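Side-chain contacts in Cys-Gly metallodipeptidase DUG1 (Saccharomyces cerevisiae, PDB 4G1P), which hydrolyses the dipeptide Cys-Gly as a dinuclear metallopeptidase and serves as the catalytic component of the glutathione-degrading complex: residues D247-L252 / H322-A327; I285-E290 / M311-Y316; D265-M270 / T359-K364. All blocks are in the same frame, centred on the assembly; numbering follows the deposited sequence.

Contact 1: D247-L252 / H322-A327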
ATOM      1  N   ASP A 247      -4.697  -5.123  15.708  1.00 23.07           N
ATOM      2  CA  ASP A 247      -4.312  -4.166  16.735  1.00 23.78           C
ATOM      3  C   ASP A 247      -4.247  -2.759  16.146  1.00 26.42           C
ATOM      4  O   ASP A 247      -4.782  -1.802  16.724  1.00 26.53           O
ATOM      5  CB  ASP A 247      -2.966  -4.548  17.347  1.00 24.77           C
ATOM      6  CG  ASP A 247      -2.974  -5.951  17.935  1.00 26.46           C
ATOM      7  OD1 ASP A 247      -4.083  -6.463  18.185  1.00 23.20           O
ATOM      8  OD2 ASP A 247      -1.884  -6.534  18.143  1.00 23.80           O
ATOM      9  N   LEU A 248      -3.623  -2.654  14.977  1.00 25.41           N
ATOM     10  CA  LEU A 248      -3.367  -1.368  14.340  1.00 22.14           C
ATOM     11  C   LEU A 248      -4.630  -0.586  14.002  1.00 23.19           C
ATOM     12  O   LEU A 248      -4.648   0.632  14.130  1.00 25.05           O
ATOM     13  CB  LEU A 248      -2.506  -1.537  13.088  1.00 21.38           C
ATOM     14  CG  LEU A 248      -2.087  -0.199  12.472  1.00 22.22           C
ATOM     15  CD1 LEU A 248      -1.076   0.481  13.382  1.00 20.61           C
ATOM     16  CD2 LEU A 248      -1.567  -0.325  11.029  1.00 17.90           C
ATOM     17  N   MET A 249      -5.685  -1.271  13.573  1.00 20.13           N
ATOM     18  CA  MET A 249      -6.941  -0.583  13.315  1.00 21.51           C
ATOM     19  C   MET A 249      -7.484   0.020  14.600  1.00 25.98           C
ATOM     20  O   MET A 249      -8.096   1.090  14.601  1.00 27.58           O
ATOM     21  CB  MET A 249      -7.969  -1.522  12.696  1.00 18.10           C
ATOM     22  CG  MET A 249      -7.500  -2.144  11.387  1.00 24.42           C
ATOM     23  SD  MET A 249      -7.120  -0.951  10.080  1.00 26.95           S
ATOM     24  CE  MET A 249      -5.355  -0.647  10.273  1.00 19.54           C
ATOM     25  N   GLN A 250      -7.242  -0.661  15.707  1.00 22.84           N
ATOM     26  CA  GLN A 250      -7.705  -0.160  16.979  1.00 23.21           C
ATOM     27  C   GLN A 250      -6.872   1.027  17.469  1.00 22.14           C
ATOM     28  O   GLN A 250      -7.419   2.035  17.895  1.00 22.76           O
ATOM     29  CB  GLN A 250      -7.793  -1.302  17.994  1.00 24.57           C
ATOM     30  CG  GLN A 250      -9.115  -2.041  17.864  1.00 23.43           C
ATOM     31  CD  GLN A 250      -9.051  -3.501  18.264  1.00 35.46           C
ATOM     32  OE1 GLN A 250      -8.061  -3.969  18.827  1.00 39.08           O
ATOM     33  NE2 GLN A 250     -10.122  -4.236  17.967  1.00 41.16           N
ATOM     34  N   VAL A 251      -5.555   0.921  17.385  1.00 20.96           N
ATOM     35  CA  VAL A 251      -4.707   2.006  17.845  1.00 22.04           C
ATOM     36  C   VAL A 251      -4.923   3.250  16.992  1.00 23.40           C
ATOM     37  O   VAL A 251      -5.143   4.343  17.510  1.00 23.81           O
ATOM     38  CB  VAL A 251      -3.223   1.599  17.858  1.00 22.84           C
ATOM     39  CG1 VAL A 251      -2.339   2.811  18.052  1.00 21.97           C
ATOM     40  CG2 VAL A 251      -2.965   0.589  18.967  1.00 19.09           C
ATOM     41  N   LEU A 252      -4.882   3.064  15.681  1.00 24.88           N
ATOM     42  CA  LEU A 252      -5.046   4.156  14.733  1.00 23.86           C
ATOM     43  C   LEU A 252      -6.429   4.759  14.856  1.00 25.20           C
ATOM     44  O   LEU A 252      -6.606   5.965  14.724  1.00 27.83           O
ATOM     45  CB  LEU A 252      -4.856   3.636  13.312  1.00 22.28           C
ATOM     46  CG  LEU A 252      -3.677   4.138  12.490  1.00 26.47           C
ATOM     47  CD1 LEU A 252      -2.557   4.656  13.385  1.00 25.82           C
ATOM     48  CD2 LEU A 252      -3.190   3.030  11.572  1.00 16.96           C
ATOM     49  N   HIS A 322      -2.909   8.705   6.997  1.00 17.22           N
ATOM     50  CA  HIS A 322      -2.427   8.638   5.626  1.00 15.67           C
ATOM     51  C   HIS A 322      -2.445   7.273   4.960  1.00 19.14           C
ATOM     52  O   HIS A 322      -2.586   7.178   3.744  1.00 24.27           O
ATOM     53  CB  HIS A 322      -1.024   9.203   5.576  1.00 15.96           C
ATOM     54  CG  HIS A 322      -0.926  10.553   6.193  1.00 20.28           C
ATOM     55  ND1 HIS A 322      -1.548  11.657   5.653  1.00 18.57           N
ATOM     56  CD2 HIS A 322      -0.319  10.974   7.326  1.00 19.52           C
ATOM     57  CE1 HIS A 322      -1.303  12.707   6.411  1.00 18.47           C
ATOM     58  NE2 HIS A 322      -0.562  12.320   7.434  1.00 19.75           N
ATOM     59  N   GLY A 323      -2.287   6.212   5.732  1.00 20.25           N
ATOM     60  CA  GLY A 323      -2.195   4.900   5.128  1.00 17.86           C
ATOM     61  C   GLY A 323      -1.326   3.961   5.924  1.00 20.82           C
ATOM     62  O   GLY A 323      -0.727   4.342   6.941  1.00 24.78           O
ATOM     63  N   VAL A 324      -1.259   2.722   5.454  1.00 17.21           N
ATOM     64  CA  VAL A 324      -0.527   1.674   6.140  1.00 19.08           C
ATOM     65  C   VAL A 324       0.596   1.154   5.261  1.00 19.47           C
ATOM     66  O   VAL A 324       0.385   0.878   4.080  1.00 20.39           O
ATOM     67  CB  VAL A 324      -1.452   0.494   6.509  1.00 13.90           C
ATOM     68  CG1 VAL A 324      -0.679  -0.549   7.251  1.00 17.99           C
ATOM     69  CG2 VAL A 324      -2.588   0.968   7.353  1.00 12.54           C
ATOM     70  N   GLU A 325       1.785   1.036   5.841  1.00 16.03           N
ATOM     71  CA  GLU A 325       2.916   0.413   5.171  1.00 18.24           C
ATOM     72  C   GLU A 325       3.146  -1.021   5.686  1.00 20.44           C
ATOM     73  O   GLU A 325       3.125  -1.264   6.894  1.00 20.05           O
ATOM     74  CB  GLU A 325       4.170   1.261   5.398  1.00 18.30           C
ATOM     75  CG  GLU A 325       5.469   0.654   4.886  1.00 20.31           C
ATOM     76  CD  GLU A 325       6.694   1.392   5.416  1.00 26.41           C
ATOM     77  OE1 GLU A 325       6.545   2.564   5.820  1.00 27.31           O
ATOM     78  OE2 GLU A 325       7.800   0.805   5.440  1.00 29.21           O
ATOM     79  N   GLY A 326       3.361  -1.967   4.774  1.00 19.31           N
ATOM     80  CA  GLY A 326       3.763  -3.315   5.161  1.00 16.09           C
ATOM     81  C   GLY A 326       2.663  -4.355   5.040  1.00 18.58           C
ATOM     82  O   GLY A 326       2.856  -5.528   5.380  1.00 16.81           O
ATOM     83  N   ALA A 327       1.500  -3.925   4.565  1.00 15.31           N
ATOM     84  CA  ALA A 327       0.372  -4.828   4.397  1.00 17.50           C
ATOM     85  C   ALA A 327       0.033  -4.993   2.927  1.00 18.88           C
ATOM     86  O   ALA A 327       0.879  -4.779   2.049  1.00 21.06           O
ATOM     87  CB  ALA A 327      -0.833  -4.335   5.173  1.00 20.14           C
TER
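L248, M249 and V324 meet without any flat group between them: neither ring nor amide takes part, and the contact is made by methyl groups alone. The one aromatic ring of the two segments, that of H322, turns to the nearly parallel ring of Y220 instead. L248 and V324 reach toward each other tip to tip, with CD2 of L248 set against both branches of the valine, 3.9 Å from V324 CG1 and 4.0 Å from V324 CG2. The leucine gets there by holding CG anti to its backbone N (chi1 -174°), which carries the branched end off the helix toward the strand. M249 starts in a less direct line, but its folded chain brings the terminal methyl in, and CE comes to 4.3 Å from V324 CG2. That valine methyl therefore faces the ends of two consecutive helix residues, while CG1 meets L248 only. L252, one turn further on, also points toward the strand, its CD2 staying 4.7 Å from V324 CG2. This is the helix-on-sheet layer of the ferredoxin-like lid domain of M20 peptidases, in which helix 244-252 lies over the sheet. L248 also packs on T223 and I225 of strand 210-226 and on V341 of strand 340-349, and L252 reaches F345, while V251 and D247 turn to the neighbouring helix 355-371. Strand 318-325 pairs antiparallel with strand 340-349, and H322 makes backbone hydrogen bonds to the second subunit, so the contact lies where the lid domain meets its partner in the homodimer.

Contact 2: I285-E290 / M311-Y316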
ATOM      1  N   ILE A 285     -12.662  38.365   5.591  1.00 41.12           N
ATOM      2  CA  ILE A 285     -11.951  37.489   4.725  1.00 38.93           C
ATOM      3  C   ILE A 285     -13.065  37.153   3.795  1.00 37.61           C
ATOM      4  O   ILE A 285     -14.193  37.247   4.150  1.00 39.70           O
ATOM      5  CB  ILE A 285     -11.119  36.430   5.437  1.00 37.36           C
ATOM      6  CG1 ILE A 285      -9.801  37.032   5.823  1.00 32.04           C
ATOM      7  CG2 ILE A 285     -10.879  35.241   4.544  1.00 34.50           C
ATOM      8  CD1 ILE A 285      -9.155  36.315   6.945  1.00 33.84           C
ATOM      9  N   GLU A 286     -12.743  36.782   2.580  1.00 35.03           N
ATOM     10  CA  GLU A 286     -13.735  36.233   1.710  1.00 38.71           C
ATOM     11  C   GLU A 286     -13.560  34.772   1.543  1.00 38.85           C
ATOM     12  O   GLU A 286     -12.596  34.323   1.017  1.00 42.40           O
ATOM     13  CB  GLU A 286     -13.693  36.888   0.358  1.00 39.41           C
ATOM     14  CG  GLU A 286     -13.088  38.257   0.380  1.00 47.05           C
ATOM     15  CD  GLU A 286     -13.731  39.193  -0.603  1.00 45.48           C
ATOM     16  OE1 GLU A 286     -14.296  38.708  -1.579  1.00 44.68           O
ATOM     17  OE2 GLU A 286     -13.672  40.393  -0.386  1.00 40.36           O
ATOM     18  N   PHE A 287     -14.528  34.031   2.004  1.00 37.28           N
ATOM     19  CA  PHE A 287     -14.514  32.584   1.821  1.00 36.75           C
ATOM     20  C   PHE A 287     -15.842  31.963   2.204  1.00 39.60           C
ATOM     21  O   PHE A 287     -16.526  32.438   3.109  1.00 41.12           O
ATOM     22  CB  PHE A 287     -13.416  31.939   2.650  1.00 33.93           C
ATOM     23  CG  PHE A 287     -13.115  30.533   2.250  1.00 34.12           C
ATOM     24  CD1 PHE A 287     -12.547  30.262   1.017  1.00 36.02           C
ATOM     25  CD2 PHE A 287     -13.383  29.482   3.107  1.00 35.46           C
ATOM     26  CE1 PHE A 287     -12.258  28.962   0.643  1.00 36.87           C
ATOM     27  CE2 PHE A 287     -13.100  28.180   2.745  1.00 32.03           C
ATOM     28  CZ  PHE A 287     -12.535  27.919   1.514  1.00 35.39           C
ATOM     29  N   SER A 288     -16.198  30.887   1.520  1.00 38.22           N
ATOM     30  CA  SER A 288     -17.425  30.174   1.816  1.00 31.06           C
ATOM     31  C   SER A 288     -17.219  28.682   1.595  1.00 35.32           C
ATOM     32  O   SER A 288     -16.314  28.261   0.855  1.00 29.42           O
ATOM     33  CB  SER A 288     -18.519  30.653   0.896  1.00 28.41           C
ATOM     34  OG  SER A 288     -18.178  30.306  -0.430  1.00 38.15           O
ATOM     35  N   VAL A 289     -18.076  27.888   2.232  1.00 32.50           N
ATOM     36  CA  VAL A 289     -17.988  26.442   2.157  1.00 31.52           C
ATOM     37  C   VAL A 289     -18.182  25.973   0.716  1.00 31.67           C
ATOM     38  O   VAL A 289     -17.638  24.946   0.311  1.00 29.36           O
ATOM     39  CB  VAL A 289     -18.995  25.765   3.119  1.00 36.01           C
ATOM     40  CG1 VAL A 289     -20.415  25.935   2.618  1.00 33.03           C
ATOM     41  CG2 VAL A 289     -18.661  24.290   3.304  1.00 33.91           C
ATOM     42  N   GLU A 290     -18.926  26.751  -0.066  1.00 32.99           N
ATOM     43  CA  GLU A 290     -19.134  26.436  -1.477  1.00 28.50           C
ATOM     44  C   GLU A 290     -17.810  26.407  -2.203  1.00 28.91           C
ATOM     45  O   GLU A 290     -17.608  25.607  -3.109  1.00 27.63           O
ATOM     46  CB  GLU A 290     -20.038  27.470  -2.140  1.00 28.14           C
ATOM     47  CG  GLU A 290     -21.508  27.327  -1.807  1.00 35.67           C
ATOM     48  CD  GLU A 290     -21.815  27.618  -0.346  1.00 44.40           C
ATOM     49  OE1 GLU A 290     -21.107  28.457   0.275  1.00 36.84           O
ATOM     50  OE2 GLU A 290     -22.767  26.995   0.177  1.00 45.62           O
ATOM     51  N   MET A 311     -10.913  28.869  10.943  1.00 22.91           N
ATOM     52  CA  MET A 311     -10.201  28.625  12.191  1.00 25.90           C
ATOM     53  C   MET A 311      -9.726  27.188  12.347  1.00 25.99           C
ATOM     54  O   MET A 311      -8.690  26.928  12.971  1.00 23.52           O
ATOM     55  CB  MET A 311     -11.030  29.067  13.395  1.00 31.62           C
ATOM     56  CG  MET A 311     -11.082  30.581  13.544  1.00 34.26           C
ATOM     57  SD  MET A 311     -11.730  31.060  15.143  1.00 51.10           S
ATOM     58  CE  MET A 311     -13.248  30.109  15.166  1.00 41.91           C
ATOM     59  N   HIS A 312     -10.471  26.260  11.762  1.00 24.43           N
ATOM     60  CA  HIS A 312     -10.052  24.874  11.792  1.00 25.44           C
ATOM     61  C   HIS A 312      -8.996  24.530  10.735  1.00 28.67           C
ATOM     62  O   HIS A 312      -8.279  23.542  10.893  1.00 26.29           O
ATOM     63  CB  HIS A 312     -11.257  23.929  11.770  1.00 29.62           C
ATOM     64  CG  HIS A 312     -11.909  23.789  13.111  1.00 31.44           C
ATOM     65  ND1 HIS A 312     -13.096  24.411  13.434  1.00 33.54           N
ATOM     66  CD2 HIS A 312     -11.505  23.144  14.230  1.00 28.22           C
ATOM     67  CE1 HIS A 312     -13.405  24.136  14.688  1.00 30.84           C
ATOM     68  NE2 HIS A 312     -12.455  23.372  15.193  1.00 26.80           N
ATOM     69  N   ARG A 313      -8.880  25.344   9.682  1.00 26.51           N
ATOM     70  CA  ARG A 313      -7.716  25.252   8.794  1.00 24.69           C
ATOM     71  C   ARG A 313      -6.491  25.938   9.377  1.00 22.77           C
ATOM     72  O   ARG A 313      -5.376  25.518   9.113  1.00 21.80           O
ATOM     73  CB  ARG A 313      -7.962  25.918   7.448  1.00 26.15           C
ATOM     74  CG  ARG A 313      -9.123  25.400   6.677  1.00 32.95           C
ATOM     75  CD  ARG A 313      -9.410  26.345   5.528  1.00 32.90           C
ATOM     76  NE  ARG A 313      -8.399  26.229   4.489  1.00 30.99           N
ATOM     77  CZ  ARG A 313      -8.683  26.011   3.215  1.00 30.93           C
ATOM     78  NH1 ARG A 313      -9.946  25.909   2.842  1.00 34.19           N
ATOM     79  NH2 ARG A 313      -7.711  25.909   2.318  1.00 36.24           N
ATOM     80  N   TRP A 314      -6.691  27.011  10.140  1.00 24.78           N
ATOM     81  CA  TRP A 314      -5.571  27.899  10.476  1.00 25.16           C
ATOM     82  C   TRP A 314      -5.000  27.808  11.887  1.00 25.65           C
ATOM     83  O   TRP A 314      -3.790  27.925  12.068  1.00 24.88           O
ATOM     84  CB  TRP A 314      -5.927  29.359  10.191  1.00 24.52           C
ATOM     85  CG  TRP A 314      -6.153  29.670   8.751  1.00 27.07           C
ATOM     86  CD1 TRP A 314      -5.861  28.875   7.684  1.00 24.03           C
ATOM     87  CD2 TRP A 314      -6.742  30.866   8.215  1.00 29.34           C
ATOM     88  NE1 TRP A 314      -6.235  29.497   6.521  1.00 23.96           N
ATOM     89  CE2 TRP A 314      -6.775  30.722   6.817  1.00 25.30           C
ATOM     90  CE3 TRP A 314      -7.246  32.046   8.787  1.00 29.02           C
ATOM     91  CZ2 TRP A 314      -7.283  31.717   5.974  1.00 25.62           C
ATOM     92  CZ3 TRP A 314      -7.757  33.027   7.954  1.00 24.49           C
ATOM     93  CH2 TRP A 314      -7.771  32.856   6.562  1.00 26.48           C
ATOM     94  N   ARG A 315      -5.854  27.637  12.894  1.00 28.85           N
ATOM     95  CA  ARG A 315      -5.386  27.852  14.263  1.00 30.36           C
ATOM     96  C   ARG A 315      -5.817  26.801  15.271  1.00 27.71           C
ATOM     97  O   ARG A 315      -5.440  26.883  16.429  1.00 26.94           O
ATOM     98  CB  ARG A 315      -5.755  29.261  14.757  1.00 28.00           C
ATOM     99  CG  ARG A 315      -7.245  29.546  14.793  1.00 27.65           C
ATOM    100  CD  ARG A 315      -7.778  29.448  16.210  1.00 29.68           C
ATOM    101  NE  ARG A 315      -6.993  30.264  17.122  1.00 28.33           N
ATOM    102  CZ  ARG A 315      -6.659  29.895  18.354  1.00 34.59           C
ATOM    103  NH1 ARG A 315      -7.058  28.720  18.822  1.00 30.08           N
ATOM    104  NH2 ARG A 315      -5.929  30.698  19.124  1.00 33.00           N
ATOM    105  N   TYR A 316      -6.597  25.822  14.831  1.00 27.52           N
ATOM    106  CA  TYR A 316      -6.837  24.617  15.635  1.00 30.40           C
ATOM    107  C   TYR A 316      -6.070  23.459  15.014  1.00 27.14           C
ATOM    108  O   TYR A 316      -5.987  23.369  13.796  1.00 26.78           O
ATOM    109  CB  TYR A 316      -8.334  24.293  15.713  1.00 26.17           C
ATOM    110  CG  TYR A 316      -9.110  25.285  16.556  1.00 29.83           C
ATOM    111  CD1 TYR A 316      -8.607  25.725  17.777  1.00 31.21           C
ATOM    112  CD2 TYR A 316     -10.326  25.800  16.129  1.00 27.97           C
ATOM    113  CE1 TYR A 316      -9.304  26.632  18.557  1.00 29.21           C
ATOM    114  CE2 TYR A 316     -11.024  26.710  16.903  1.00 31.02           C
ATOM    115  CZ  TYR A 316     -10.506  27.120  18.118  1.00 30.52           C
ATOM    116  OH  TYR A 316     -11.189  28.026  18.902  1.00 34.38           O
TER
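I285 meets W314 and F287 meets R313, two pairs that join the approach to helix 289-296 with the last turn of helix 306-314. These two consecutive helices belong to the connection from helix 244-252 to strand 318-325 of the M20 lid domain. In the first pair the CD1 methyl of I285 lies in the plane of the indole, at its edge, and is 3.7 Å from both CZ3 and CH2 of W314; the two side chains come from opposite directions. In the second, the NH1 group of R313 stands 3.5 Å from CZ of F287. The two side chains cross at about a right angle, and the guanidinium plane is turned 90° from the phenyl ring, so the groups do not stack. A bend in the arginine chain at chi3 (73°) gives its end this position, while F287, with CG anti to the backbone N (chi1 -165°), turns its ring toward the end of R313.

Further out, F287 packs on I309 and L310; L292 touches both F287 and R313, and R313 also packs on I236 of the second subunit. The backbone of the incoming segment is fixed by side chains from elsewhere: K306 NZ bonds to I285 O, and D415 OD2 receives E286 N. S288 occupies the N-cap position of helix 289-296, its OG hydrogen-bonded to E291. W314 rests on T417 and R418 of strand 415-419. At the far end of helix 306-314, M311 O accepts two backbone bonds, from R315 N at 2.9 Å and from Y316 N at 3.0 Å.

Contact 3: D265-M270 / T359-K364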
ATOM      1  N   ASP A 265      -5.102  12.809  24.765  1.00 33.67           N
ATOM      2  CA  ASP A 265      -5.078  13.660  25.953  1.00 33.71           C
ATOM      3  C   ASP A 265      -3.889  14.606  25.949  1.00 32.11           C
ATOM      4  O   ASP A 265      -2.771  14.226  25.606  1.00 27.98           O
ATOM      5  CB  ASP A 265      -5.021  12.820  27.241  1.00 34.20           C
ATOM      6  CG  ASP A 265      -6.373  12.275  27.646  1.00 43.26           C
ATOM      7  OD1 ASP A 265      -7.397  12.833  27.188  1.00 45.25           O
ATOM      8  OD2 ASP A 265      -6.412  11.288  28.425  1.00 49.50           O
ATOM      9  N   GLY A 266      -4.133  15.844  26.352  1.00 36.37           N
ATOM     10  CA  GLY A 266      -3.044  16.767  26.596  1.00 33.28           C
ATOM     11  C   GLY A 266      -2.880  17.835  25.548  1.00 34.91           C
ATOM     12  O   GLY A 266      -2.241  18.844  25.815  1.00 42.59           O
ATOM     13  N   ILE A 267      -3.464  17.639  24.370  1.00 32.95           N
ATOM     14  CA  ILE A 267      -3.199  18.549  23.262  1.00 39.09           C
ATOM     15  C   ILE A 267      -3.949  19.871  23.388  1.00 41.67           C
ATOM     16  O   ILE A 267      -3.354  20.953  23.252  1.00 36.44           O
ATOM     17  CB  ILE A 267      -3.500  17.912  21.903  1.00 34.87           C
ATOM     18  CG1 ILE A 267      -2.701  16.624  21.744  1.00 33.08           C
ATOM     19  CG2 ILE A 267      -3.130  18.874  20.778  1.00 30.51           C
ATOM     20  CD1 ILE A 267      -2.733  16.077  20.341  1.00 30.58           C
ATOM     21  N   ASP A 268      -5.248  19.759  23.653  1.00 39.63           N
ATOM     22  CA  ASP A 268      -6.146  20.898  23.819  1.00 38.42           C
ATOM     23  C   ASP A 268      -5.615  21.920  24.816  1.00 40.37           C
ATOM     24  O   ASP A 268      -5.766  23.128  24.632  1.00 42.01           O
ATOM     25  CB  ASP A 268      -7.495  20.398  24.305  1.00 40.58           C
ATOM     26  CG  ASP A 268      -8.615  21.329  23.953  1.00 53.09           C
ATOM     27  OD1 ASP A 268      -8.748  22.378  24.620  1.00 59.69           O
ATOM     28  OD2 ASP A 268      -9.369  21.006  23.008  1.00 55.32           O
ATOM     29  N   GLU A 269      -4.987  21.418  25.871  1.00 40.12           N
ATOM     30  CA  GLU A 269      -4.410  22.262  26.912  1.00 42.16           C
ATOM     31  C   GLU A 269      -3.319  23.168  26.344  1.00 39.39           C
ATOM     32  O   GLU A 269      -3.140  24.291  26.798  1.00 44.41           O
ATOM     33  CB  GLU A 269      -3.854  21.395  28.062  1.00 46.41           C
ATOM     34  CG  GLU A 269      -4.916  20.596  28.877  1.00 49.58           C
ATOM     35  CD  GLU A 269      -5.545  19.422  28.107  1.00 47.59           C
ATOM     36  OE1 GLU A 269      -5.080  19.118  26.991  1.00 50.14           O
ATOM     37  OE2 GLU A 269      -6.509  18.804  28.608  1.00 46.54           O
ATOM     38  N   MET A 270      -2.602  22.679  25.341  1.00 37.69           N
ATOM     39  CA  MET A 270      -1.501  23.426  24.751  1.00 34.03           C
ATOM     40  C   MET A 270      -1.948  24.404  23.688  1.00 32.41           C
ATOM     41  O   MET A 270      -1.150  25.212  23.227  1.00 31.16           O
ATOM     42  CB  MET A 270      -0.505  22.474  24.107  1.00 37.06           C
ATOM     43  CG  MET A 270       0.434  21.807  25.059  1.00 37.65           C
ATOM     44  SD  MET A 270       1.621  20.853  24.125  1.00 44.28           S
ATOM     45  CE  MET A 270       0.529  19.655  23.367  1.00 36.13           C
ATOM     46  N   THR A 359       4.776  14.888  21.088  1.00 30.14           N
ATOM     47  CA  THR A 359       5.291  13.565  20.805  1.00 28.23           C
ATOM     48  C   THR A 359       5.143  12.622  21.998  1.00 34.16           C
ATOM     49  O   THR A 359       4.780  11.449  21.840  1.00 33.77           O
ATOM     50  CB  THR A 359       6.748  13.652  20.368  1.00 30.22           C
ATOM     51  OG1 THR A 359       6.791  14.208  19.054  1.00 30.38           O
ATOM     52  CG2 THR A 359       7.409  12.279  20.359  1.00 23.12           C
ATOM     53  N   SER A 360       5.415  13.133  23.193  1.00 32.58           N
ATOM     54  CA  SER A 360       5.220  12.339  24.387  1.00 29.67           C
ATOM     55  C   SER A 360       3.759  11.982  24.523  1.00 33.01           C
ATOM     56  O   SER A 360       3.418  10.829  24.802  1.00 36.25           O
ATOM     57  CB  SER A 360       5.682  13.090  25.624  1.00 34.09           C
ATOM     58  OG  SER A 360       7.091  13.191  25.636  1.00 44.96           O
ATOM     59  N   LEU A 361       2.890  12.963  24.318  1.00 30.97           N
ATOM     60  CA  LEU A 361       1.467  12.719  24.493  1.00 34.08           C
ATOM     61  C   LEU A 361       1.005  11.657  23.514  1.00 34.02           C
ATOM     62  O   LEU A 361       0.181  10.814  23.851  1.00 32.97           O
ATOM     63  CB  LEU A 361       0.669  13.997  24.292  1.00 30.79           C
ATOM     64  CG  LEU A 361       0.860  15.047  25.382  1.00 41.83           C
ATOM     65  CD1 LEU A 361       0.286  16.400  24.924  1.00 38.85           C
ATOM     66  CD2 LEU A 361       0.233  14.584  26.706  1.00 33.60           C
ATOM     67  N   VAL A 362       1.559  11.710  22.304  1.00 33.02           N
ATOM     68  CA  VAL A 362       1.176  10.813  21.230  1.00 28.10           C
ATOM     69  C   VAL A 362       1.628   9.389  21.551  1.00 30.80           C
ATOM     70  O   VAL A 362       0.864   8.442  21.397  1.00 27.10           O
ATOM     71  CB  VAL A 362       1.752  11.286  19.888  1.00 26.08           C
ATOM     72  CG1 VAL A 362       1.713  10.169  18.862  1.00 28.92           C
ATOM     73  CG2 VAL A 362       0.978  12.496  19.382  1.00 26.95           C
ATOM     74  N   GLN A 363       2.861   9.255  22.018  1.00 28.08           N
ATOM     75  CA  GLN A 363       3.391   7.976  22.453  1.00 30.44           C
ATOM     76  C   GLN A 363       2.627   7.407  23.645  1.00 33.00           C
ATOM     77  O   GLN A 363       2.269   6.220  23.676  1.00 30.15           O
ATOM     78  CB  GLN A 363       4.859   8.133  22.817  1.00 30.13           C
ATOM     79  CG  GLN A 363       5.769   8.215  21.621  1.00 30.50           C
ATOM     80  CD  GLN A 363       7.154   8.676  21.988  1.00 32.45           C
ATOM     81  OE1 GLN A 363       7.370   9.190  23.083  1.00 40.28           O
ATOM     82  NE2 GLN A 363       8.106   8.493  21.080  1.00 30.67           N
ATOM     83  N   LYS A 364       2.396   8.256  24.634  1.00 32.49           N
ATOM     84  CA  LYS A 364       1.642   7.847  25.809  1.00 33.82           C
ATOM     85  C   LYS A 364       0.285   7.283  25.401  1.00 31.42           C
ATOM     86  O   LYS A 364      -0.124   6.231  25.879  1.00 34.11           O
ATOM     87  CB  LYS A 364       1.500   9.017  26.791  1.00 32.36           C
ATOM     88  CG  LYS A 364       0.591   8.766  27.990  1.00 36.09           C
ATOM     89  CD  LYS A 364       0.750   9.874  29.043  1.00 43.09           C
ATOM     90  CE  LYS A 364      -0.511  10.051  29.897  1.00 50.66           C
ATOM     91  NZ  LYS A 364      -0.436   9.418  31.253  1.00 49.35           N
TER
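L361 carries this contact, its branched end set against the backbone of D265 and G266 and the side chains of I267 and M270. The two methyls divide the work. CD2 lies by the carbonyl O of D265 at 3.2 Å and G266 CA at 3.9 Å. CD1 lies 3.5 Å from G266 C and 3.6 Å from the CE methyl of M270. M270 and L361 reach toward each other tip to tip; the methionine chain is extended as far as its sulfur, then bends at chi3 (-64°), which brings CE round to the leucine. G266 has positive phi (106°), a conformation suited to glycine, and it brings backbone rather than a side chain against L361.

In the fold, helix 355-371 lies along the sheet of the ferredoxin-like lid domain, with V362 turned inward to Y221, F345 and I347, while the adjacent L361 points to 265-270, whose end is a weakly bonded helical turn at the helix's flank. I267 is the buried member of that turn. Its CG1 is 4.4 Å from L361 CD1, and it also packs on L358, I262 and M353, so it bridges the turn and helix 355-371.

D265, second to L361 in surface buried here, contributes mainly through its main chain. Its carboxylate stays at the exposed margin, where OD2 is 6.9 Å from K364 NZ; opposite charges at that separation are not in contact and could at most attract weakly through solvent.

In the fold
Contacts 1 and 2 are buried, whereas contact 3 is at the surface with I267 as its buried member. Contacts 1 and 3 both concern helices of the lid domain: contact 1 ties helix 244-252 to strand 318-325, and contact 3 sets a short turn beside helix 355-371; their nearest atoms are about 7 Å apart. Contact 2 belongs to the connection preceding strand 318-325, with its centre 30 Å from that of contact 1. Chemistry follows place: methyls alone in contact 1, an indole edge and an arginine beside a phenyl ring in contact 2, and a leucine set on the main chain of D265 and G266 and on a methionine methyl in contact 3. Contacts 1 and 2 touch the second subunit; contact 3 does not.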